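Local coordinates for protein alpha-glucosidase (Pseudoalteromonas sp. K8, PDB 5HQA) that hydrolyses alpha-glucosides as a calcium-containing glycoside hydrolase of family 97 whose activity is stimulated by chloride, at residues Phe40-Lys43 and Pro47-Asn50; Gln65-Gln68 and Arg73-Val76; Thr86-Lys89 and Gly95-Ser98; Leu376-Asn381 and Ala427-Ser432; Arg572-Arg577 and Gly582-Leu587. One frame throughout, in Å; residues are numbered along the deposited sequence.

Contact 1 of 5, residues Phe40-Lys43 and Pro47-Asn50; sequences FEFK and PFSN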
# COMPACT_ATOMS: atom_id res chain seq x y z
N PHE A 40 22.95 12.68 -11.80
CA PHE A 40 23.32 11.27 -11.77
C PHE A 40 24.83 11.10 -11.73
O PHE A 40 25.58 11.90 -12.31
CB PHE A 40 22.85 10.49 -13.02
CG PHE A 40 21.38 10.49 -13.24
CD1 PHE A 40 20.56 9.60 -12.55
CD2 PHE A 40 20.80 11.35 -14.15
CE1 PHE A 40 19.18 9.59 -12.77
CE2 PHE A 40 19.42 11.35 -14.37
CZ PHE A 40 18.62 10.47 -13.68
N GLU A 41 25.27 10.02 -11.08
CA GLU A 41 26.59 9.44 -11.27
C GLU A 41 26.44 8.03 -11.83
O GLU A 41 25.48 7.32 -11.50
CB GLU A 41 27.40 9.42 -9.97
CG GLU A 41 27.71 10.81 -9.46
CD GLU A 41 28.53 10.82 -8.19
OE1 GLU A 41 28.90 9.74 -7.69
OE2 GLU A 41 28.82 11.93 -7.69
N PHE A 42 27.40 7.62 -12.67
CA PHE A 42 27.38 6.34 -13.36
C PHE A 42 28.65 5.58 -13.03
O PHE A 42 29.65 6.17 -12.61
CB PHE A 42 27.28 6.51 -14.88
CG PHE A 42 26.16 7.40 -15.32
CD1 PHE A 42 24.88 6.89 -15.47
CD2 PHE A 42 26.39 8.74 -15.62
CE1 PHE A 42 23.84 7.72 -15.89
CE2 PHE A 42 25.36 9.57 -16.03
CZ PHE A 42 24.08 9.05 -16.17
N LYS A 43 28.62 4.27 -13.27
CA LYS A 43 29.80 3.46 -13.02
C LYS A 43 30.95 3.88 -13.92
O LYS A 43 32.09 4.04 -13.47
CB LYS A 43 29.49 1.98 -13.21
CG LYS A 43 30.71 1.10 -13.06
CD LYS A 43 30.37 -0.37 -13.21
CE LYS A 43 31.63 -1.19 -13.32
NZ LYS A 43 31.32 -2.55 -13.84
N PRO A 47 29.70 11.96 -15.17
CA PRO A 47 28.50 12.30 -14.39
C PRO A 47 27.64 13.38 -15.03
O PRO A 47 28.11 14.22 -15.81
CB PRO A 47 29.09 12.79 -13.06
CG PRO A 47 30.45 13.28 -13.40
CD PRO A 47 30.94 12.35 -14.48
N PHE A 48 26.35 13.34 -14.70
CA PHE A 48 25.43 14.45 -14.99
C PHE A 48 25.28 15.21 -13.68
O PHE A 48 24.36 14.98 -12.90
CB PHE A 48 24.08 13.94 -15.49
CG PHE A 48 24.08 13.49 -16.93
CD1 PHE A 48 25.25 13.47 -17.67
CD2 PHE A 48 22.90 13.08 -17.53
CE1 PHE A 48 25.24 13.05 -19.00
CE2 PHE A 48 22.88 12.67 -18.86
CZ PHE A 48 24.06 12.65 -19.59
N SER A 49 26.20 16.14 -13.44
CA SER A 49 26.19 16.85 -12.17
C SER A 49 26.37 18.35 -12.39
O SER A 49 25.42 19.05 -12.75
CB SER A 49 27.26 16.30 -11.22
OG SER A 49 28.55 16.36 -11.79
N ASN A 50 27.58 18.86 -12.19
CA ASN A 50 27.78 20.30 -12.28
C ASN A 50 27.89 20.76 -13.73
O ASN A 50 28.08 19.96 -14.66
CB ASN A 50 29.01 20.71 -11.48
CG ASN A 50 30.18 19.80 -11.72
OD1 ASN A 50 30.43 18.88 -10.95
ND2 ASN A 50 30.89 20.04 -12.82

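Contact 2 of 5, residues Gln65-Gln68 and Arg73-Val76; sequences QWQQ and RQTV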
# COMPACT_ATOMS: atom_id res chain seq x y z
N GLN A 65 -10.27 14.32 -16.38
CA GLN A 65 -10.68 13.33 -15.39
C GLN A 65 -10.78 11.98 -16.07
O GLN A 65 -10.96 11.89 -17.29
CB GLN A 65 -12.01 13.71 -14.74
CG GLN A 65 -13.19 13.68 -15.69
CD GLN A 65 -14.48 14.01 -14.99
OE1 GLN A 65 -14.57 15.00 -14.25
NE2 GLN A 65 -15.50 13.17 -15.19
N TRP A 66 -10.66 10.91 -15.28
CA TRP A 66 -10.71 9.56 -15.81
C TRP A 66 -11.40 8.66 -14.79
O TRP A 66 -11.56 9.02 -13.62
CB TRP A 66 -9.31 9.04 -16.17
CG TRP A 66 -8.30 9.11 -15.04
CD1 TRP A 66 -7.60 10.21 -14.62
CD2 TRP A 66 -7.88 8.02 -14.19
NE1 TRP A 66 -6.77 9.87 -13.57
CE2 TRP A 66 -6.92 8.54 -13.29
CE3 TRP A 66 -8.21 6.66 -14.12
CZ2 TRP A 66 -6.30 7.74 -12.32
CZ3 TRP A 66 -7.59 5.87 -13.15
CH2 TRP A 66 -6.65 6.42 -12.27
N GLN A 67 -11.83 7.48 -15.25
CA GLN A 67 -12.62 6.57 -14.43
C GLN A 67 -11.80 5.34 -14.06
O GLN A 67 -11.15 4.74 -14.93
CB GLN A 67 -13.91 6.17 -15.14
CG GLN A 67 -14.71 5.15 -14.33
CD GLN A 67 -16.21 5.24 -14.56
OE1 GLN A 67 -16.80 6.32 -14.48
NE2 GLN A 67 -16.84 4.10 -14.83
N GLN A 68 -11.84 4.95 -12.77
CA GLN A 68 -11.15 3.73 -12.34
C GLN A 68 -12.05 2.52 -12.55
O GLN A 68 -13.26 2.60 -12.35
CB GLN A 68 -10.77 3.81 -10.87
CG GLN A 68 -9.96 5.01 -10.48
CD GLN A 68 -9.06 4.69 -9.32
OE1 GLN A 68 -8.04 4.03 -9.49
NE2 GLN A 68 -9.45 5.12 -8.12
N ARG A 73 -12.20 5.67 -5.29
CA ARG A 73 -13.14 6.60 -5.89
C ARG A 73 -13.28 6.23 -7.36
O ARG A 73 -12.34 5.69 -7.96
CB ARG A 73 -12.71 8.07 -5.72
CG ARG A 73 -11.36 8.41 -6.33
CD ARG A 73 -10.96 9.87 -6.00
NE ARG A 73 -11.23 10.19 -4.60
CZ ARG A 73 -10.35 10.05 -3.62
NH1 ARG A 73 -10.69 10.36 -2.38
NH2 ARG A 73 -9.13 9.61 -3.86
N GLN A 74 -14.45 6.52 -7.92
CA GLN A 74 -14.73 6.13 -9.29
C GLN A 74 -14.12 7.10 -10.30
O GLN A 74 -13.53 6.67 -11.30
CB GLN A 74 -16.24 6.04 -9.49
CG GLN A 74 -16.67 5.86 -10.93
CD GLN A 74 -18.12 5.48 -11.02
OE1 GLN A 74 -18.78 5.28 -9.99
NE2 GLN A 74 -18.63 5.35 -12.24
N THR A 75 -14.22 8.40 -10.04
CA THR A 75 -13.69 9.43 -10.93
C THR A 75 -12.48 10.11 -10.28
O THR A 75 -12.56 10.56 -9.14
CB THR A 75 -14.76 10.47 -11.24
OG1 THR A 75 -15.89 9.82 -11.82
CG2 THR A 75 -14.24 11.51 -12.21
N VAL A 76 -11.38 10.18 -11.03
CA VAL A 76 -10.15 10.80 -10.57
C VAL A 76 -9.93 12.04 -11.42
O VAL A 76 -9.87 11.95 -12.66
CB VAL A 76 -8.94 9.85 -10.68
CG1 VAL A 76 -7.65 10.58 -10.32
CG2 VAL A 76 -9.15 8.62 -9.78
O HOH W 1 -15.83 8.70 -14.26

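Contact 3 of 5, residues Thr86-Lys89 and Gly95-Ser98; sequences TFAK and GTYS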
# COMPACT_ATOMS: atom_id res chain seq x y z
N THR A 86 14.97 21.74 -19.80
CA THR A 86 16.06 21.06 -20.47
C THR A 86 17.38 21.65 -20.00
O THR A 86 17.55 22.88 -20.00
CB THR A 86 15.94 21.18 -21.99
OG1 THR A 86 14.74 20.52 -22.41
CG2 THR A 86 17.13 20.52 -22.67
N PHE A 87 18.31 20.78 -19.59
CA PHE A 87 19.64 21.16 -19.15
C PHE A 87 20.66 20.64 -20.15
O PHE A 87 20.51 19.54 -20.69
CB PHE A 87 19.97 20.56 -17.78
CG PHE A 87 19.03 20.97 -16.69
CD1 PHE A 87 19.28 22.10 -15.93
CD2 PHE A 87 17.91 20.21 -16.41
CE1 PHE A 87 18.41 22.47 -14.91
CE2 PHE A 87 17.04 20.57 -15.39
CZ PHE A 87 17.30 21.71 -14.64
N ALA A 88 21.71 21.42 -20.37
CA ALA A 88 22.77 20.97 -21.27
C ALA A 88 24.12 21.42 -20.74
O ALA A 88 24.25 22.51 -20.16
CB ALA A 88 22.56 21.51 -22.69
N LYS A 89 25.12 20.58 -20.94
CA LYS A 89 26.50 20.85 -20.61
C LYS A 89 27.34 20.67 -21.87
O LYS A 89 27.19 19.66 -22.57
CB LYS A 89 26.99 19.89 -19.50
CG LYS A 89 28.47 20.01 -19.15
CD LYS A 89 28.84 19.00 -18.07
CE LYS A 89 30.28 19.16 -17.59
NZ LYS A 89 31.30 18.77 -18.61
N GLY A 95 26.61 16.75 -22.15
CA GLY A 95 25.41 15.96 -22.24
C GLY A 95 24.19 16.83 -22.08
O GLY A 95 24.27 18.05 -21.95
N THR A 96 23.03 16.17 -22.12
CA THR A 96 21.79 16.89 -21.94
C THR A 96 20.78 15.96 -21.29
O THR A 96 20.81 14.74 -21.49
CB THR A 96 21.25 17.44 -23.27
OG1 THR A 96 20.08 18.23 -23.03
CG2 THR A 96 20.91 16.31 -24.23
N TYR A 97 19.91 16.55 -20.48
CA TYR A 97 18.79 15.83 -19.91
C TYR A 97 17.72 16.85 -19.57
O TYR A 97 17.99 18.05 -19.49
CB TYR A 97 19.18 15.00 -18.68
CG TYR A 97 19.53 15.78 -17.44
CD1 TYR A 97 20.84 16.16 -17.17
CD2 TYR A 97 18.55 16.09 -16.49
CE1 TYR A 97 21.17 16.85 -16.01
CE2 TYR A 97 18.86 16.78 -15.33
CZ TYR A 97 20.17 17.16 -15.10
OH TYR A 97 20.48 17.84 -13.94
N SER A 98 16.50 16.35 -19.41
CA SER A 98 15.39 17.19 -19.03
C SER A 98 14.78 16.67 -17.74
O SER A 98 14.91 15.49 -17.41
CB SER A 98 14.33 17.25 -20.14
OG SER A 98 14.88 17.85 -21.31

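Contact 4 of 5, residues Leu376-Asn381 and Ala427-Ser432; sequences LYEKSN and AKHKIS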
# COMPACT_ATOMS: atom_id res chain seq x y z
N LEU A 376 -2.37 -24.14 -13.99
CA LEU A 376 -3.14 -24.97 -13.07
C LEU A 376 -4.26 -24.16 -12.43
O LEU A 376 -5.41 -24.62 -12.35
CB LEU A 376 -2.22 -25.55 -12.00
CG LEU A 376 -2.94 -26.23 -10.82
CD1 LEU A 376 -3.76 -27.42 -11.29
CD2 LEU A 376 -1.94 -26.65 -9.75
N TYR A 377 -3.94 -22.95 -11.97
CA TYR A 377 -4.95 -22.14 -11.32
C TYR A 377 -6.04 -21.71 -12.30
O TYR A 377 -7.23 -21.73 -11.95
CB TYR A 377 -4.28 -20.93 -10.67
CG TYR A 377 -3.82 -21.20 -9.26
CD1 TYR A 377 -4.30 -22.30 -8.54
CD2 TYR A 377 -2.91 -20.36 -8.64
CE1 TYR A 377 -3.89 -22.53 -7.23
CE2 TYR A 377 -2.50 -20.58 -7.34
CZ TYR A 377 -2.98 -21.66 -6.64
OH TYR A 377 -2.55 -21.85 -5.34
N GLU A 378 -5.67 -21.33 -13.53
CA GLU A 378 -6.69 -20.98 -14.51
C GLU A 378 -7.61 -22.17 -14.77
O GLU A 378 -8.83 -22.03 -14.79
CB GLU A 378 -6.06 -20.49 -15.81
CG GLU A 378 -7.12 -20.01 -16.81
CD GLU A 378 -6.57 -19.24 -18.01
OE1 GLU A 378 -5.40 -19.47 -18.40
OE2 GLU A 378 -7.32 -18.41 -18.57
N LYS A 379 -7.02 -23.36 -14.94
CA LYS A 379 -7.81 -24.58 -15.11
C LYS A 379 -8.69 -24.84 -13.90
O LYS A 379 -9.78 -25.42 -14.03
CB LYS A 379 -6.87 -25.75 -15.37
CG LYS A 379 -7.51 -27.12 -15.31
CD LYS A 379 -6.47 -28.23 -15.38
CE LYS A 379 -7.14 -29.60 -15.36
NZ LYS A 379 -6.15 -30.72 -15.44
N SER A 380 -8.27 -24.40 -12.72
CA SER A 380 -8.99 -24.69 -11.48
C SER A 380 -9.95 -23.58 -11.07
O SER A 380 -10.39 -23.56 -9.91
CB SER A 380 -7.99 -24.95 -10.35
OG SER A 380 -7.13 -26.03 -10.67
N ASN A 381 -10.27 -22.64 -11.96
CA ASN A 381 -11.23 -21.57 -11.64
C ASN A 381 -10.71 -20.66 -10.52
O ASN A 381 -11.48 -20.14 -9.71
CB ASN A 381 -12.60 -22.17 -11.30
CG ASN A 381 -13.70 -21.12 -11.12
OD1 ASN A 381 -13.74 -20.11 -11.84
ND2 ASN A 381 -14.61 -21.36 -10.16
N ALA A 427 -1.99 -11.70 -15.42
CA ALA A 427 -3.05 -11.07 -16.19
C ALA A 427 -3.39 -11.86 -17.45
O ALA A 427 -4.55 -11.87 -17.87
CB ALA A 427 -2.65 -9.64 -16.56
N LYS A 428 -2.41 -12.52 -18.06
CA LYS A 428 -2.72 -13.36 -19.22
C LYS A 428 -3.62 -14.53 -18.85
O LYS A 428 -4.26 -15.09 -19.74
CB LYS A 428 -1.44 -13.89 -19.86
CG LYS A 428 -0.57 -12.81 -20.47
CD LYS A 428 0.68 -13.42 -21.10
CE LYS A 428 1.45 -12.38 -21.90
NZ LYS A 428 1.80 -11.18 -21.09
N HIS A 429 -3.68 -14.91 -17.57
CA HIS A 429 -4.55 -15.97 -17.09
C HIS A 429 -5.81 -15.43 -16.42
O HIS A 429 -6.55 -16.21 -15.80
CB HIS A 429 -3.79 -16.87 -16.11
CG HIS A 429 -2.60 -17.53 -16.73
ND1 HIS A 429 -1.39 -16.89 -16.88
CD2 HIS A 429 -2.44 -18.77 -17.26
CE1 HIS A 429 -0.53 -17.71 -17.47
NE2 HIS A 429 -1.14 -18.86 -17.70
N LYS A 430 -6.06 -14.13 -16.53
CA LYS A 430 -7.15 -13.44 -15.83
C LYS A 430 -7.07 -13.69 -14.32
O LYS A 430 -8.08 -13.93 -13.65
CB LYS A 430 -8.51 -13.82 -16.40
CG LYS A 430 -8.70 -13.28 -17.82
CD LYS A 430 -10.09 -13.58 -18.38
CE LYS A 430 -10.21 -13.12 -19.84
NZ LYS A 430 -9.36 -11.93 -20.11
N ILE A 431 -5.85 -13.59 -13.78
CA ILE A 431 -5.60 -13.75 -12.35
C ILE A 431 -5.10 -12.43 -11.79
O ILE A 431 -4.25 -11.77 -12.40
CB ILE A 431 -4.58 -14.88 -12.10
CG1 ILE A 431 -5.21 -16.24 -12.45
CG2 ILE A 431 -4.06 -14.85 -10.66
CD1 ILE A 431 -4.25 -17.40 -12.39
N SER A 432 -5.65 -12.03 -10.64
CA SER A 432 -5.22 -10.85 -9.89
C SER A 432 -4.28 -11.26 -8.77
O SER A 432 -4.38 -12.37 -8.23
CB SER A 432 -6.42 -10.11 -9.32
OG SER A 432 -7.24 -9.61 -10.37
O HOH W 2 -7.32 -15.87 -20.30

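Contact 5 of 5, residues Arg572-Arg577 and Gly582-Leu587; sequences RKERKR and GNDWYL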
# COMPACT_ATOMS: atom_id res chain seq x y z
N ARG A 572 -16.86 6.96 3.16
CA ARG A 572 -16.77 6.48 1.79
C ARG A 572 -18.16 6.09 1.29
O ARG A 572 -18.97 5.53 2.05
CB ARG A 572 -15.83 5.27 1.66
CG ARG A 572 -14.45 5.46 2.27
CD ARG A 572 -13.59 4.23 2.01
NE ARG A 572 -12.39 4.17 2.83
CZ ARG A 572 -11.16 4.47 2.41
NH1 ARG A 572 -10.96 4.87 1.16
NH2 ARG A 572 -10.12 4.35 3.24
N LYS A 573 -18.42 6.36 0.02
CA LYS A 573 -19.70 6.03 -0.60
C LYS A 573 -19.51 4.82 -1.50
O LYS A 573 -18.60 4.80 -2.33
CB LYS A 573 -20.24 7.21 -1.42
CG LYS A 573 -21.71 7.06 -1.77
CD LYS A 573 -22.22 8.23 -2.64
CE LYS A 573 -23.72 8.10 -2.87
NZ LYS A 573 -24.26 9.20 -3.72
N GLU A 574 -20.37 3.81 -1.34
CA GLU A 574 -20.17 2.56 -2.04
C GLU A 574 -20.33 2.75 -3.54
O GLU A 574 -21.15 3.55 -4.00
CB GLU A 574 -21.16 1.51 -1.55
CG GLU A 574 -22.58 1.81 -1.94
CD GLU A 574 -23.57 0.89 -1.27
OE1 GLU A 574 -23.14 0.06 -0.43
OE2 GLU A 574 -24.78 1.01 -1.58
N ARG A 575 -19.53 2.02 -4.31
CA ARG A 575 -19.71 2.01 -5.75
C ARG A 575 -20.86 1.08 -6.12
O ARG A 575 -21.02 0.00 -5.53
CB ARG A 575 -18.42 1.55 -6.44
CG ARG A 575 -18.56 1.47 -7.96
CD ARG A 575 -17.44 2.22 -8.61
NE ARG A 575 -17.42 2.10 -10.07
CZ ARG A 575 -16.30 2.18 -10.78
NH1 ARG A 575 -15.14 2.36 -10.15
NH2 ARG A 575 -16.33 2.06 -12.10
N LYS A 576 -21.66 1.49 -7.10
CA LYS A 576 -22.75 0.66 -7.60
C LYS A 576 -22.17 -0.52 -8.38
O LYS A 576 -21.57 -0.34 -9.44
CB LYS A 576 -23.70 1.46 -8.47
CG LYS A 576 -24.78 0.61 -9.11
CD LYS A 576 -25.74 1.47 -9.90
CE LYS A 576 -26.82 0.61 -10.54
NZ LYS A 576 -27.90 1.45 -11.14
N ARG A 577 -22.37 -1.72 -7.85
CA ARG A 577 -21.75 -2.94 -8.35
C ARG A 577 -22.29 -4.11 -7.54
O ARG A 577 -22.43 -3.99 -6.32
CB ARG A 577 -20.22 -2.87 -8.24
CG ARG A 577 -19.50 -3.99 -8.98
CD ARG A 577 -18.05 -4.26 -8.49
NE ARG A 577 -17.44 -5.32 -9.30
CZ ARG A 577 -16.43 -5.13 -10.14
NH1 ARG A 577 -15.87 -3.93 -10.27
NH2 ARG A 577 -15.95 -6.15 -10.85
N GLY A 582 -25.08 1.52 -4.62
CA GLY A 582 -24.39 2.78 -4.79
C GLY A 582 -24.94 3.91 -3.95
O GLY A 582 -24.43 5.04 -4.04
N ASN A 583 -25.95 3.66 -3.11
CA ASN A 583 -26.55 4.73 -2.34
C ASN A 583 -26.06 4.82 -0.90
O ASN A 583 -26.24 5.88 -0.28
CB ASN A 583 -28.08 4.58 -2.32
CG ASN A 583 -28.67 4.64 -3.70
OD1 ASN A 583 -29.53 3.83 -4.06
ND2 ASN A 583 -28.21 5.60 -4.50
N ASP A 584 -25.45 3.77 -0.34
CA ASP A 584 -25.05 3.79 1.06
C ASP A 584 -23.68 4.45 1.24
O ASP A 584 -22.78 4.29 0.41
CB ASP A 584 -25.00 2.38 1.64
CG ASP A 584 -26.37 1.78 1.82
OD1 ASP A 584 -26.44 0.66 2.36
OD2 ASP A 584 -27.37 2.43 1.43
N TRP A 585 -23.54 5.18 2.35
CA TRP A 585 -22.27 5.68 2.84
C TRP A 585 -21.81 4.84 4.02
O TRP A 585 -22.61 4.22 4.72
CB TRP A 585 -22.38 7.14 3.28
CG TRP A 585 -22.40 8.14 2.17
CD1 TRP A 585 -23.49 8.57 1.46
CD2 TRP A 585 -21.28 8.88 1.67
NE1 TRP A 585 -23.11 9.52 0.54
CE2 TRP A 585 -21.76 9.73 0.65
CE3 TRP A 585 -19.91 8.90 1.98
CZ2 TRP A 585 -20.92 10.58 -0.07
CZ3 TRP A 585 -19.08 9.74 1.27
CH2 TRP A 585 -19.59 10.58 0.26
N TYR A 586 -20.50 4.84 4.25
CA TYR A 586 -19.90 4.14 5.37
C TYR A 586 -18.90 5.06 6.05
O TYR A 586 -18.29 5.91 5.40
CB TYR A 586 -19.22 2.85 4.91
CG TYR A 586 -20.20 1.76 4.60
CD1 TYR A 586 -20.92 1.76 3.41
CD2 TYR A 586 -20.42 0.73 5.51
CE1 TYR A 586 -21.85 0.76 3.14
CE2 TYR A 586 -21.33 -0.27 5.25
CZ TYR A 586 -22.04 -0.26 4.06
OH TYR A 586 -22.93 -1.26 3.81
N LEU A 587 -18.72 4.88 7.35
CA LEU A 587 -17.73 5.65 8.08
C LEU A 587 -16.91 4.72 8.96
O LEU A 587 -17.45 3.78 9.55
CB LEU A 587 -18.40 6.76 8.93
CG LEU A 587 -17.48 7.63 9.80
CD1 LEU A 587 -18.04 9.04 9.91
CD2 LEU A 587 -17.27 7.02 11.19
O HOH W 3 -24.48 -1.09 1.66

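Contact 1 of 5, residues Phe40-Lys43 and Pro47-Asn50
The ring of Phe48 receives the edge of Phe42 on one of its faces: the centroids lie 5.6 Å apart and the planes stand at 89°, which defines a T-shaped (edge-to-face) pair. The leading atom is CE2 of Phe42, 4.2 Å from CG of Phe48 and displaced from the ring centre toward the rim. Phe40 meets the same ring obliquely, its CD2 lying 4.3 Å from CD2 of Phe48. Beside the aromatic group, CB of Pro47 rests 3.7 Å from the carbonyl O of Phe40. The first torsion of Phe42 (chi1 -52°) sets CG anti to the carbonyl carbon, and from there the ring reaches across to the chain around Pro47 and Phe48.

The backbones meet in a single antiparallel bridge, the hydrogen-bonded pair Phe40 with Phe48, where strand 30-42 of the N-terminal GH97 domain turns back through a short loop toward strand 53-67. N of Phe40 donates to O of Phe48 at 2.9 Å, with an angle of 160° at the hydrogen. The return bond, from N of Phe48 to O of Phe40, has the same length of 2.9 Å but is more bent. Around the bridge the apolar packing continues: Phe40 sets its ring against Tyr112 and Phe224, Phe48 meets Phe52, and Phe42 packs on Ile123 and Ile125 of strand 122-134.

Contact 2 of 5, residues Gln65-Gln68 and Arg73-Val76
This is the turn end of the beta hairpin made by strands 53-67 and 75-89 in the N-terminal GH97 domain, and the evidence is an antiparallel register in which Trp66 faces Val76 and Gln67 faces Thr75. Trp66 and Val76 form the hydrogen-bonded pair: N of Trp66 reaches O of Val76 at 2.9 Å, and the return bond from N of Val76 to O of Trp66 is almost straight, at 176°. Past the last bridge, N of Gln68 still donates to O of Gln74.

On the face carrying Trp66 and Val76, the valine CB lies over the indole, 3.8 Å from the centroid of its five-membered ring, a CH-pi contact. The chi1 of Trp66 (54°) places CG between the backbone N and the carbonyl carbon, folding the indole over Val76; its NE1 bonds to Asn248, and Arg446 makes a cation-pi contact with the ring. Arg73 is held by a salt bridge to Asp244. NE2 of Gln68 donates to O of Arg73 at 3.0 Å.

On the face of Gln67 and Thr75, the side chain of Gln74 comes in from beyond the strand and runs alongside that of Gln67, with amide planes 85° apart. NE2 of Gln74 approaches OE1 of Gln67 at 3.1 Å from above its carbonyl plane, while a water donates to that OE1 at 2.6 Å and also bonds OG1 of Thr75, its oxygen 2.7 Å from OG1.

Contact 3 of 5, residues Thr86-Lys89 and Gly95-Ser98
From CB outward, Thr86 meets Ser98 first and Thr96 beyond it. CB lies 3.6 Å from OG of Ser98; OG1 forms a hydrogen bond with that same OG at 2.9 Å, in which either hydroxyl could be the donor; and CG2 touches OG1 of Thr96 at 3.8 Å in the conformer of Thr96 described here, one of two. The chi1 of -63° turns OG1 beside the backbone N, within bonding distance of the serine, and leaves the methyl anti to N, where it leans toward Thr96. Replacing Thr86 by an alanine would probably leave the Ser98 hydroxyl without this partner and open a gap where the methyl lies against its OG.

O of Phe87 accepts from N of Tyr97 at 3.1 Å and, in that same conformer of Thr96, also from its OG1 at 2.7 Å, the two donors then arriving from opposite faces of the carbonyl plane. N of Phe87 donates in turn to O of Tyr97, and Lys89 with Gly95 completes a second hydrogen-bonded pair through bonds in both directions. On the face opposite Thr86, the rings of Phe87 and Tyr97 are inclined by 30° but slid apart, with centroids 5.2 Å from each other; their closest atoms, CD2 of Phe87 and CE2 of Tyr97, are 3.7 Å apart.

The pairing belongs to the antiparallel hairpin of strands 75-89 and 95-104. Strand 53-67 flanks it at Thr86 and Ala88, strand 107-114 lies beyond Ser98 through Glu113, and Pro21 packs against both Phe87 and Tyr97.

Contact 4 of 5, residues Leu376-Asn381 and Ala427-Ser432
The backbones approach where two helices end, the nearest pair of CA atoms being those of Glu378 and His429, 6.0 Å apart. Glu378 supplies the polar side of this meeting. Its chi1 (-175°) puts CG anti to the backbone N, and the extended chain beyond reaches the imidazole of His429, which it crosses at about a right angle. OE1 comes 3.2 Å from CD2 of His429, with carboxylate and ring planes 66° apart. The carboxylate thus approaches a ring carbon, and NE2 of His429 remains 4.4 Å from OE1. The other oxygen is linked through water: one molecule donates to OE2 of Glu378 at 3.1 Å and to the carbonyl O of Lys428 at 3.2 Å. What fixes the imidazole comes from its own helix: ND1 bonds to O of Leu425.

Both helix ends are Schellman motifs, with Asn381 and Lys430 as the positive-phi C-prime residues; N of Asn381 bonds to O of Glu378 and N of Val382 to O of Tyr377, while N of Lys430 bonds to O of Ala427 and N of Ile431 closes the longer bond. They terminate helices 363-379 and 413-428, which precede the parallel strands 384-388 and 432-435 of the TIM-barrel-type catalytic domain. The contact therefore joins successive helix-to-strand turns.

Toward the barrel strands the packing becomes apolar. CD1 of Ile431 sits 3.9 Å from CB of Tyr377, and both side chains also touch Val385 of strand 384-388. The phenol of Tyr377 leads away from Ile431: its ring lies nearly parallel to that of His357, and OH bonds to N of His356.

Contact 5 of 5, residues Arg572-Arg577 and Gly582-Leu587
A chi1 of 69° places CG of Glu574 between its backbone N and carbonyl carbon, and the extended chain then carries the carboxylate to the backbone of Gly582 and Asp584. Lys573 instead has CG anti to N (chi1 -164°), which lays its methylenes over the indole of Trp585. CB sits above the centre of the six-membered ring, 3.5 Å from the centroid and 6° off the normal, a close CH-pi contact; farther along, CD lies 3.5 Å from NE1 of the indole. Lys573 NZ and Trp585 NE1 both bind the carboxylate of Asp606. A leucine in place of Trp585 would probably strip the lysine methylenes of their flat support and leave Asp606 without its indole N-H partner.

OE2 of Glu574 accepts from N of Asp584 at 3.1 Å, the donor standing above the carboxylate plane, and more weakly from N of Gly582. N of Glu574 donates to O of Asp584, while Arg572 and Tyr586 exchange two backbone bonds; together these close the hairpin of strands 567-574 and 585-591 in the C-terminal beta-sheet domain.

The carboxylates of Glu574 and Asp584 lie side by side, with OE2 and OD2 4.2 Å apart. A water donates to OE1 of Glu574 and OD1 of Asp584 and accepts from OH of Tyr586, and Arg657 pairs with Asp584, so the repulsion of two buried acids is probably eased by these donors.

Along the chain the five contacts close in series, and none nests within or crosses another. Contact 1 closes the short turn after strand 30-42; contacts 2 and 3 close the next two hairpins, at the two ends of strand 75-89, with centres about 36 Å apart. Contacts 1 and 3 touch, since the ring of Phe48 packs on Tyr97. Contact 4 spans 45 residues of the catalytic barrel, including strand 384-388, and touches none of the others. Contact 5 closes a C-terminal hairpin but returns to contact 2, where NH1 of Arg575 probably hydrogen-bonds O of Gln68, 2.9 Å away, tying the N-terminal and C-terminal domains together.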